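Local coordinates for D-glycerate 3-kinase (PDB 6CKG), which probably acts as a kinase that transfers a phosphate group from ATP to the 3-hydroxyl of D-glycerate, at residues T43-V49 with L128-R134; L77-S83 with I174-E180. One frame throughout, in Å; residues are numbered along the deposited sequence.

How the contacts relate
Contacts 1 and 2 lie about 12 Å apart, centre to centre, and meet on one sheet, where strands 48-53 and 176-180 are neighbours. The backbone joins them directly: Val177 N lies 2.8 Å from Leu48 O, a probable hydrogen bond. Asn132 is a second bridge, its OD1 2.7 Å from Ile174 N. Packing fills the gap between, with Leu128 CD1 3.5 Å from Met82 SD and Pro47 CB 3.5 Å from Ile174 O. Contact 1 sits where strand 48-53 begins; contact 2 runs on to the opposite, carboxyl ends of its strands, where P-loop kinases generally place their active site and where two ethanediol molecules, probably from the crystallisation liquor, are bound here.

Contact 1: T43-V49 with L128-R134; sequences TMCPPLV and LKSINDR
An extended, proline-rich lead-in, Thr43-Pro47 (phi near -65°, psi 128 to 167°), runs along the end of helix 118-129 and the following loop. Chain directions oppose: Met44 faces Asp133 (CA-CA 5.5 Å) and Pro46 faces Lys129 (5.4 Å). The helix gives way to a type I turn, Ser130-Asp133, bringing round Asn132 (chi1 m). Its ND2 donates the one direct hydrogen bond, 2.9 Å, nearly straight, to Cys45 O, while OD1 accepts from Ile174 N, spanning to segment 174-180. One water donates to Met44 O and Asp133 OD1, another links Pro47 O with Lys129 NZ, which also bonds Gln244 O. Pro47 CG packs 3.2 Å from Leu128 O and 4.0 Å from Ile131 CG2, Pro46 CB 3.3 Å from Lys129 O, while Met44 (mmm) sets SD 3.3 Å from Arg134 NH2, over the guanidinium face, though Arg134 is poorly ordered. The contact ties the entry of strand 48-53 to the helix end, between helix 19-38 (on Cys45 and Leu48) and strands 79-83 and 162-171 (on Leu128).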
ATOM      1  N   THR A  43      11.325 -27.584  -5.061  1.00 90.66           N
ATOM      2  CA  THR A  43      11.584 -26.821  -3.851  1.00 86.00           C
ATOM      3  C   THR A  43      10.313 -26.707  -3.008  1.00 80.98           C
ATOM      4  O   THR A  43       9.203 -27.008  -3.454  1.00 81.98           O
ATOM      5  CB  THR A  43      12.110 -25.426  -4.192  1.00 80.97           C
ATOM      6  OG1 THR A  43      11.308 -24.850  -5.229  1.00 80.23           O
ATOM      7  CG2 THR A  43      13.560 -25.488  -4.649  1.00 80.11           C
ATOM      8  N   MET A  44      10.494 -26.264  -1.766  1.00 72.32           N
ATOM      9  CA  MET A  44       9.366 -26.052  -0.870  1.00 58.70           C
ATOM     10  C   MET A  44       8.437 -24.972  -1.414  1.00 55.51           C
ATOM     11  O   MET A  44       8.863 -24.041  -2.109  1.00 51.31           O
ATOM     12  CB  MET A  44       9.856 -25.649   0.521  1.00 53.32           C
ATOM     13  CG  MET A  44      10.560 -26.759   1.285  1.00 58.46           C
ATOM     14  SD  MET A  44       9.432 -28.095   1.691  1.00 62.54           S
ATOM     15  CE  MET A  44       8.097 -27.192   2.481  1.00 63.88           C
ATOM     16  N   CYS A  45       7.156 -25.090  -1.074  1.00 48.99           N
ATOM     17  CA  CYS A  45       6.195 -24.080  -1.497  1.00 41.60           C
ATOM     18  C   CYS A  45       6.514 -22.744  -0.827  1.00 37.20           C
ATOM     19  O   CYS A  45       6.687 -22.689   0.400  1.00 34.28           O
ATOM     20  CB  CYS A  45       4.764 -24.505  -1.177  1.00 41.49           C
ATOM     21  SG  CYS A  45       3.541 -23.324  -1.850  1.00 42.93           S
ATOM     22  N   PRO A  46       6.626 -21.662  -1.586  1.00 35.49           N
ATOM     23  CA  PRO A  46       6.894 -20.353  -0.989  1.00 33.69           C
ATOM     24  C   PRO A  46       5.690 -19.861  -0.208  1.00 32.78           C
ATOM     25  O   PRO A  46       4.578 -20.391  -0.378  1.00 32.22           O
ATOM     26  CB  PRO A  46       7.165 -19.451  -2.207  1.00 35.60           C
ATOM     27  CG  PRO A  46       7.231 -20.360  -3.388  1.00 40.06           C
ATOM     28  CD  PRO A  46       6.473 -21.585  -3.047  1.00 39.82           C
ATOM     29  N   PRO A  47       5.867 -18.853   0.651  1.00 32.65           N
ATOM     30  CA  PRO A  47       4.699 -18.184   1.245  1.00 30.12           C
ATOM     31  C   PRO A  47       3.776 -17.652   0.157  1.00 28.26           C
ATOM     32  O   PRO A  47       4.228 -17.213  -0.903  1.00 29.67           O
ATOM     33  CB  PRO A  47       5.306 -17.026   2.049  1.00 29.94           C
ATOM     34  CG  PRO A  47       6.769 -17.283   2.109  1.00 34.19           C
ATOM     35  CD  PRO A  47       7.134 -18.166   0.974  1.00 33.55           C
ATOM     36  N   LEU A  48       2.475 -17.690   0.438  1.00 30.91           N
ATOM     37  CA  LEU A  48       1.497 -16.965  -0.359  1.00 31.65           C
ATOM     38  C   LEU A  48       1.667 -15.479  -0.095  1.00 30.90           C
ATOM     39  O   LEU A  48       1.625 -15.054   1.060  1.00 30.71           O
ATOM     40  CB  LEU A  48       0.082 -17.407   0.014  1.00 29.60           C
ATOM     41  CG  LEU A  48      -1.077 -16.658  -0.647  1.00 31.39           C
ATOM     42  CD1 LEU A  48      -1.215 -17.097  -2.115  1.00 29.56           C
ATOM     43  CD2 LEU A  48      -2.390 -16.911   0.128  1.00 26.55           C
ATOM     44  N   VAL A  49       1.863 -14.683  -1.145  1.00 23.64           N
ATOM     45  CA  VAL A  49       1.977 -13.231  -0.995  1.00 26.71           C
ATOM     46  C   VAL A  49       0.599 -12.619  -1.237  1.00 29.66           C
ATOM     47  O   VAL A  49       0.074 -12.660  -2.355  1.00 26.34           O
ATOM     48  CB  VAL A  49       3.010 -12.618  -1.952  1.00 26.90           C
ATOM     49  CG1 VAL A  49       3.100 -11.112  -1.703  1.00 22.84           C
ATOM     50  CG2 VAL A  49       4.376 -13.269  -1.780  1.00 30.74           C
ATOM     51  N   LEU A 128      11.704 -13.062   1.720  1.00 29.10           N
ATOM     52  CA  LEU A 128      10.554 -13.746   2.308  1.00 35.41           C
ATOM     53  C   LEU A 128      10.079 -14.886   1.420  1.00 36.98           C
ATOM     54  O   LEU A 128       9.702 -15.955   1.919  1.00 37.31           O
ATOM     55  CB  LEU A 128       9.416 -12.759   2.569  1.00 29.59           C
ATOM     56  CG  LEU A 128       9.672 -11.732   3.677  1.00 37.16           C
ATOM     57  CD1 LEU A 128       8.626 -10.598   3.672  1.00 28.53           C
ATOM     58  CD2 LEU A 128       9.738 -12.399   5.042  1.00 32.94           C
ATOM     59  N   LYS A 129      10.118 -14.695   0.099  1.00 35.43           N
ATOM     60  CA  LYS A 129       9.579 -15.706  -0.807  1.00 36.48           C
ATOM     61  C   LYS A 129      10.452 -16.958  -0.879  1.00 32.57           C
ATOM     62  O   LYS A 129       9.950 -18.017  -1.255  1.00 37.81           O
ATOM     63  CB  LYS A 129       9.366 -15.101  -2.195  1.00 33.99           C
ATOM     64  CG  LYS A 129       8.163 -14.152  -2.251  1.00 35.96           C
ATOM     65  CD  LYS A 129       8.052 -13.428  -3.585  1.00 41.05           C
ATOM     66  CE  LYS A 129       7.508 -14.317  -4.684  1.00 36.21           C
ATOM     67  NZ  LYS A 129       6.024 -14.204  -4.820  1.00 38.21           N
ATOM     68  N   SER A 130      11.731 -16.867  -0.517  1.00 30.44           N
ATOM     69  CA  SER A 130      12.614 -18.021  -0.437  0.57 34.22           C
ATOM     70  C   SER A 130      12.764 -18.543   0.987  1.00 32.88           C
ATOM     71  O   SER A 130      13.579 -19.444   1.227  1.00 33.96           O
ATOM     72  CB  SER A 130      13.991 -17.672  -1.004  0.57 39.54           C
ATOM     73  OG  SER A 130      14.683 -16.778  -0.147  0.57 41.69           O
ATOM     74  N   ILE A 131      12.001 -18.005   1.940  1.00 33.52           N
ATOM     75  CA  ILE A 131      12.267 -18.319   3.346  1.00 33.78           C
ATOM     76  C   ILE A 131      11.893 -19.757   3.726  1.00 35.27           C
ATOM     77  O   ILE A 131      12.363 -20.257   4.757  1.00 38.26           O
ATOM     78  CB  ILE A 131      11.545 -17.289   4.240  1.00 33.48           C
ATOM     79  CG1 ILE A 131      12.246 -17.149   5.591  1.00 33.47           C
ATOM     80  CG2 ILE A 131      10.065 -17.654   4.420  1.00 36.26           C
ATOM     81  CD1 ILE A 131      11.853 -15.878   6.320  1.00 29.40           C
ATOM     82  N   ASN A 132      11.085 -20.455   2.924  1.00 35.78           N
ATOM     83  CA  ASN A 132      10.756 -21.847   3.228  1.00 37.50           C
ATOM     84  C   ASN A 132      11.723 -22.836   2.593  1.00 43.78           C
ATOM     85  O   ASN A 132      11.589 -24.047   2.821  1.00 42.34           O
ATOM     86  CB  ASN A 132       9.329 -22.182   2.776  1.00 33.71           C
ATOM     87  CG  ASN A 132       8.288 -21.311   3.433  1.00 33.96           C
ATOM     88  OD1 ASN A 132       8.498 -20.800   4.530  1.00 33.31           O
ATOM     89  ND2 ASN A 132       7.150 -21.136   2.766  1.00 31.96           N
ATOM     90  N   ASP A 133      12.680 -22.358   1.800  1.00 42.18           N
ATOM     91  CA  ASP A 133      13.602 -23.252   1.115  1.00 46.32           C
ATOM     92  C   ASP A 133      14.458 -23.998   2.123  1.00 48.55           C
ATOM     93  O   ASP A 133      14.908 -23.429   3.122  1.00 51.15           O
ATOM     94  CB  ASP A 133      14.504 -22.480   0.157  1.00 48.70           C
ATOM     95  CG  ASP A 133      13.767 -21.966  -1.056  1.00 52.64           C
ATOM     96  OD1 ASP A 133      12.543 -22.199  -1.165  1.00 51.08           O
ATOM     97  OD2 ASP A 133      14.423 -21.324  -1.900  1.00 55.63           O
ATOM     98  N   ARG A 134      14.680 -25.279   1.854  1.00 54.61           N
ATOM     99  CA  ARG A 134      15.527 -26.103   2.707  1.00 62.04           C
ATOM    100  C   ARG A 134      16.714 -26.634   1.913  1.00 68.78           C
ATOM    101  O   ARG A 134      17.848 -26.193   2.109  1.00 75.87           O
ATOM    102  CB  ARG A 134      14.722 -27.257   3.315  1.00 69.72           C
ATOM    103  CG  ARG A 134      13.560 -26.796   4.187  1.00 73.41           C
ATOM    104  CD  ARG A 134      12.881 -27.942   4.936  1.00 81.70           C
ATOM    105  NE  ARG A 134      12.240 -28.918   4.055  1.00 85.39           N
ATOM    106  CZ  ARG A 134      11.214 -29.686   4.418  1.00 88.43           C
ATOM    107  NH1 ARG A 134      10.700 -29.577   5.638  1.00 88.11           N
ATOM    108  NH2 ARG A 134      10.689 -30.556   3.563  1.00 88.80           N
TER
HETATM  109  O   HOH W   1      10.840 -22.178  -3.110  1.00 61.04           O
HETATM  110  O   HOH W   2      13.756 -26.127  -0.810  1.00 47.56           O
HETATM  111  O   HOH W   3       4.686 -16.739  -3.575  1.00 40.74           O

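Contact 2: L77-S83 with I174-E180; sequences LRLATMS and IDVVIFE. With EDO (1,2-ethanediol), chain C; EDO (1,2-ethanediol), chain D.
Two parallel strands, 79-83 and 176-180, pair Leu79-Val176 through Ser83-Glu180; their short axes approach to 4.6 Å and cross at -15°. The ladder alternates from Ala80 N-Val176 O (3.2 Å) to Glu180 N-Met82 O (2.9 Å). At its start Asp175 leaves extended geometry (psi -41°): its OD2 accepts from Arg78 N (2.8 Å), while OD1 forms a salt bridge with Arg36. On one face Leu79 nestles between Val176 and Ile178, CG 4.1 Å from Val176 CB and CD2 3.8 Å from Ile178 CG1. On the other, small Ala80 leaves a shallow dip flanked by Ile174 CG2 (4.3 Å from Ala80 CB) and Val177 CG2 (4.4 Å from Ala80 CB), over which Leu128 packs. Met82 (mtp) sets CB 3.8 Å from Phe179 CD1 and lays CE over the ring, a Met-aromatic contact. Ser83 N bonds O2 of the chain C ethanediol (3.0 Å). In this P-loop kinase-type 2-3-1-4-5 core, strand 79-83 is the edge; helix 63-75 covers Leu79, helix 118-129 covers Met82, and strand 48-53 flanks strand 176-180.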
ATOM      1  N   LEU A  77      -1.393 -20.516  11.309  1.00 32.70           N
ATOM      2  CA  LEU A  77      -0.483 -20.050  10.271  1.00 31.61           C
ATOM      3  C   LEU A  77       0.667 -19.238  10.861  1.00 34.87           C
ATOM      4  O   LEU A  77       0.571 -18.662  11.949  1.00 34.16           O
ATOM      5  CB  LEU A  77      -1.224 -19.199   9.240  1.00 26.64           C
ATOM      6  CG  LEU A  77      -2.388 -19.902   8.530  1.00 29.22           C
ATOM      7  CD1 LEU A  77      -2.932 -18.989   7.466  1.00 26.80           C
ATOM      8  CD2 LEU A  77      -1.961 -21.269   7.960  1.00 28.35           C
ATOM      9  N   ARG A  78       1.766 -19.186  10.112  1.00 29.40           N
ATOM     10  CA  ARG A  78       2.887 -18.313  10.428  1.00 26.53           C
ATOM     11  C   ARG A  78       2.902 -17.198   9.387  1.00 28.50           C
ATOM     12  O   ARG A  78       2.912 -17.467   8.179  1.00 30.77           O
ATOM     13  CB  ARG A  78       4.209 -19.078  10.444  1.00 31.75           C
ATOM     14  CG  ARG A  78       4.274 -20.174  11.503  1.00 30.87           C
ATOM     15  CD  ARG A  78       5.541 -21.013  11.374  1.00 38.68           C
ATOM     16  NE  ARG A  78       6.758 -20.239  11.623  1.00 36.13           N
ATOM     17  CZ  ARG A  78       7.216 -19.933  12.836  1.00 43.30           C
ATOM     18  NH1 ARG A  78       6.556 -20.329  13.918  1.00 46.04           N
ATOM     19  NH2 ARG A  78       8.331 -19.224  12.976  1.00 47.13           N
ATOM     20  N   LEU A  79       2.871 -15.958   9.857  1.00 28.04           N
ATOM     21  CA  LEU A  79       2.727 -14.789   9.006  1.00 29.50           C
ATOM     22  C   LEU A  79       3.935 -13.874   9.129  1.00 32.53           C
ATOM     23  O   LEU A  79       4.606 -13.822  10.168  1.00 29.72           O
ATOM     24  CB  LEU A  79       1.460 -13.996   9.352  1.00 37.76           C
ATOM     25  CG  LEU A  79       0.242 -14.457   8.548  1.00 38.07           C
ATOM     26  CD1 LEU A  79      -0.386 -15.618   9.269  1.00 37.38           C
ATOM     27  CD2 LEU A  79      -0.784 -13.364   8.283  1.00 36.68           C
ATOM     28  N   ALA A  80       4.205 -13.164   8.047  1.00 27.44           N
ATOM     29  CA  ALA A  80       5.128 -12.038   8.046  1.00 32.13           C
ATOM     30  C   ALA A  80       4.409 -10.906   7.341  1.00 36.45           C
ATOM     31  O   ALA A  80       3.631 -11.157   6.415  1.00 31.81           O
ATOM     32  CB  ALA A  80       6.449 -12.356   7.330  1.00 27.11           C
ATOM     33  N   THR A  81       4.639  -9.671   7.786  1.00 30.94           N
ATOM     34  CA  THR A  81       3.982  -8.513   7.186  1.00 33.36           C
ATOM     35  C   THR A  81       5.010  -7.514   6.678  1.00 31.49           C
ATOM     36  O   THR A  81       5.970  -7.186   7.390  1.00 26.32           O
ATOM     37  CB  THR A  81       3.052  -7.823   8.183  1.00 36.31           C
ATOM     38  OG1 THR A  81       2.004  -8.717   8.557  1.00 39.01           O
ATOM     39  CG2 THR A  81       2.429  -6.566   7.539  1.00 38.99           C
ATOM     40  N   MET A  82       4.807  -7.036   5.445  1.00 30.50           N
ATOM     41  CA  MET A  82       5.525  -5.895   4.883  1.00 27.12           C
ATOM     42  C   MET A  82       4.544  -4.745   4.696  1.00 33.18           C
ATOM     43  O   MET A  82       3.524  -4.897   4.009  1.00 28.79           O
ATOM     44  CB  MET A  82       6.171  -6.244   3.537  1.00 31.26           C
ATOM     45  CG  MET A  82       7.483  -6.970   3.660  1.00 33.65           C
ATOM     46  SD  MET A  82       8.131  -7.543   2.084  1.00 37.84           S
ATOM     47  CE  MET A  82       8.228  -5.998   1.152  1.00 33.44           C
ATOM     48  N   SER A  83       4.847  -3.600   5.300  1.00 26.23           N
ATOM     49  CA  SER A  83       4.071  -2.382   5.115  1.00 28.51           C
ATOM     50  C   SER A  83       4.869  -1.417   4.247  1.00 29.82           C
ATOM     51  O   SER A  83       6.037  -1.148   4.532  1.00 27.78           O
ATOM     52  CB  SER A  83       3.744  -1.738   6.460  1.00 31.63           C
ATOM     53  OG  SER A  83       3.100  -2.664   7.297  1.00 39.00           O
ATOM     54  N   ILE A 174       7.203 -19.684   6.643  1.00 28.34           N
ATOM     55  CA  ILE A 174       6.129 -18.698   6.615  1.00 30.22           C
ATOM     56  C   ILE A 174       5.053 -19.200   5.653  1.00 31.40           C
ATOM     57  O   ILE A 174       5.358 -19.574   4.513  1.00 31.20           O
ATOM     58  CB  ILE A 174       6.643 -17.309   6.180  1.00 32.03           C
ATOM     59  CG1 ILE A 174       7.619 -16.727   7.212  1.00 32.50           C
ATOM     60  CG2 ILE A 174       5.495 -16.336   5.944  1.00 27.04           C
ATOM     61  CD1 ILE A 174       7.009 -16.489   8.582  1.00 29.35           C
ATOM     62  N   ASP A 175       3.799 -19.200   6.109  1.00 27.63           N
ATOM     63  CA  ASP A 175       2.688 -19.575   5.232  1.00 28.31           C
ATOM     64  C   ASP A 175       2.261 -18.428   4.330  1.00 31.57           C
ATOM     65  O   ASP A 175       1.933 -18.644   3.152  1.00 29.44           O
ATOM     66  CB  ASP A 175       1.485 -20.026   6.062  1.00 27.95           C
ATOM     67  CG  ASP A 175       1.781 -21.257   6.903  1.00 32.47           C
ATOM     68  OD1 ASP A 175       1.908 -22.360   6.334  1.00 32.70           O
ATOM     69  OD2 ASP A 175       1.886 -21.113   8.132  1.00 33.23           O
ATOM     70  N   VAL A 176       2.206 -17.213   4.874  1.00 30.92           N
ATOM     71  CA  VAL A 176       1.551 -16.086   4.212  1.00 27.01           C
ATOM     72  C   VAL A 176       2.361 -14.832   4.483  1.00 27.81           C
ATOM     73  O   VAL A 176       2.755 -14.581   5.624  1.00 28.36           O
ATOM     74  CB  VAL A 176       0.104 -15.901   4.714  1.00 29.04           C
ATOM     75  CG1 VAL A 176      -0.521 -14.623   4.132  1.00 30.54           C
ATOM     76  CG2 VAL A 176      -0.743 -17.131   4.384  1.00 25.84           C
ATOM     77  N   VAL A 177       2.611 -14.050   3.437  1.00 26.39           N
ATOM     78  CA  VAL A 177       3.159 -12.704   3.555  1.00 25.78           C
ATOM     79  C   VAL A 177       2.044 -11.724   3.228  1.00 26.13           C
ATOM     80  O   VAL A 177       1.433 -11.805   2.156  1.00 30.01           O
ATOM     81  CB  VAL A 177       4.372 -12.498   2.632  1.00 27.81           C
ATOM     82  CG1 VAL A 177       4.793 -11.003   2.585  1.00 23.54           C
ATOM     83  CG2 VAL A 177       5.547 -13.362   3.111  1.00 31.39           C
ATOM     84  N   ILE A 178       1.746 -10.833   4.170  1.00 22.11           N
ATOM     85  CA  ILE A 178       0.858  -9.705   3.918  1.00 28.74           C
ATOM     86  C   ILE A 178       1.732  -8.523   3.500  1.00 31.88           C
ATOM     87  O   ILE A 178       2.615  -8.095   4.257  1.00 27.87           O
ATOM     88  CB  ILE A 178       0.019  -9.364   5.160  1.00 28.01           C
ATOM     89  CG1 ILE A 178      -0.745 -10.589   5.668  1.00 29.57           C
ATOM     90  CG2 ILE A 178      -0.951  -8.207   4.862  1.00 24.82           C
ATOM     91  CD1 ILE A 178      -1.757 -11.112   4.705  1.00 38.09           C
ATOM     92  N   PHE A 179       1.509  -8.008   2.293  1.00 27.67           N
ATOM     93  CA  PHE A 179       2.264  -6.858   1.772  1.00 26.10           C
ATOM     94  C   PHE A 179       1.265  -5.742   1.479  1.00 27.37           C
ATOM     95  O   PHE A 179       0.558  -5.783   0.466  1.00 21.67           O
ATOM     96  CB  PHE A 179       3.066  -7.247   0.531  1.00 25.28           C
ATOM     97  CG  PHE A 179       3.796  -6.070  -0.141  1.00 30.33           C
ATOM     98  CD1 PHE A 179       4.202  -4.962   0.591  1.00 29.81           C
ATOM     99  CD2 PHE A 179       4.052  -6.091  -1.509  1.00 29.99           C
ATOM    100  CE1 PHE A 179       4.859  -3.880  -0.035  1.00 30.73           C
ATOM    101  CE2 PHE A 179       4.712  -5.030  -2.137  1.00 29.12           C
ATOM    102  CZ  PHE A 179       5.124  -3.926  -1.383  1.00 27.48           C
ATOM    103  N   GLU A 180       1.183  -4.760   2.373  1.00 24.62           N
ATOM    104  CA  GLU A 180       0.113  -3.775   2.351  1.00 31.51           C
ATOM    105  C   GLU A 180       0.653  -2.373   2.100  1.00 31.37           C
ATOM    106  O   GLU A 180       1.821  -2.070   2.364  1.00 27.72           O
ATOM    107  CB  GLU A 180      -0.662  -3.781   3.664  1.00 33.99           C
ATOM    108  CG  GLU A 180       0.205  -3.562   4.868  1.00 44.53           C
ATOM    109  CD  GLU A 180      -0.261  -2.390   5.690  1.00 57.06           C
ATOM    110  OE1 GLU A 180      -0.929  -1.498   5.120  1.00 64.50           O
ATOM    111  OE2 GLU A 180       0.044  -2.361   6.901  1.00 56.21           O
TER
HETATM  112  C1  EDO C 401       8.317  -4.314   9.227  1.00 34.70           C
HETATM  113  O1  EDO C 401       8.424  -2.996   9.803  1.00 33.34           O
HETATM  114  C2  EDO C 401       8.069  -4.185   7.727  1.00 34.47           C
HETATM  115  O2  EDO C 401       6.827  -3.497   7.520  1.00 30.94           O
HETATM  116  C1  EDO D 402      -6.050  -0.767   4.801  1.00 74.98           C
HETATM  117  O1  EDO D 402      -6.547   0.563   4.615  1.00 78.03           O
HETATM  118  C2  EDO D 402      -4.541  -0.747   5.032  1.00 69.34           C
HETATM  119  O2  EDO D 402      -3.844  -0.926   3.793  1.00 69.55           O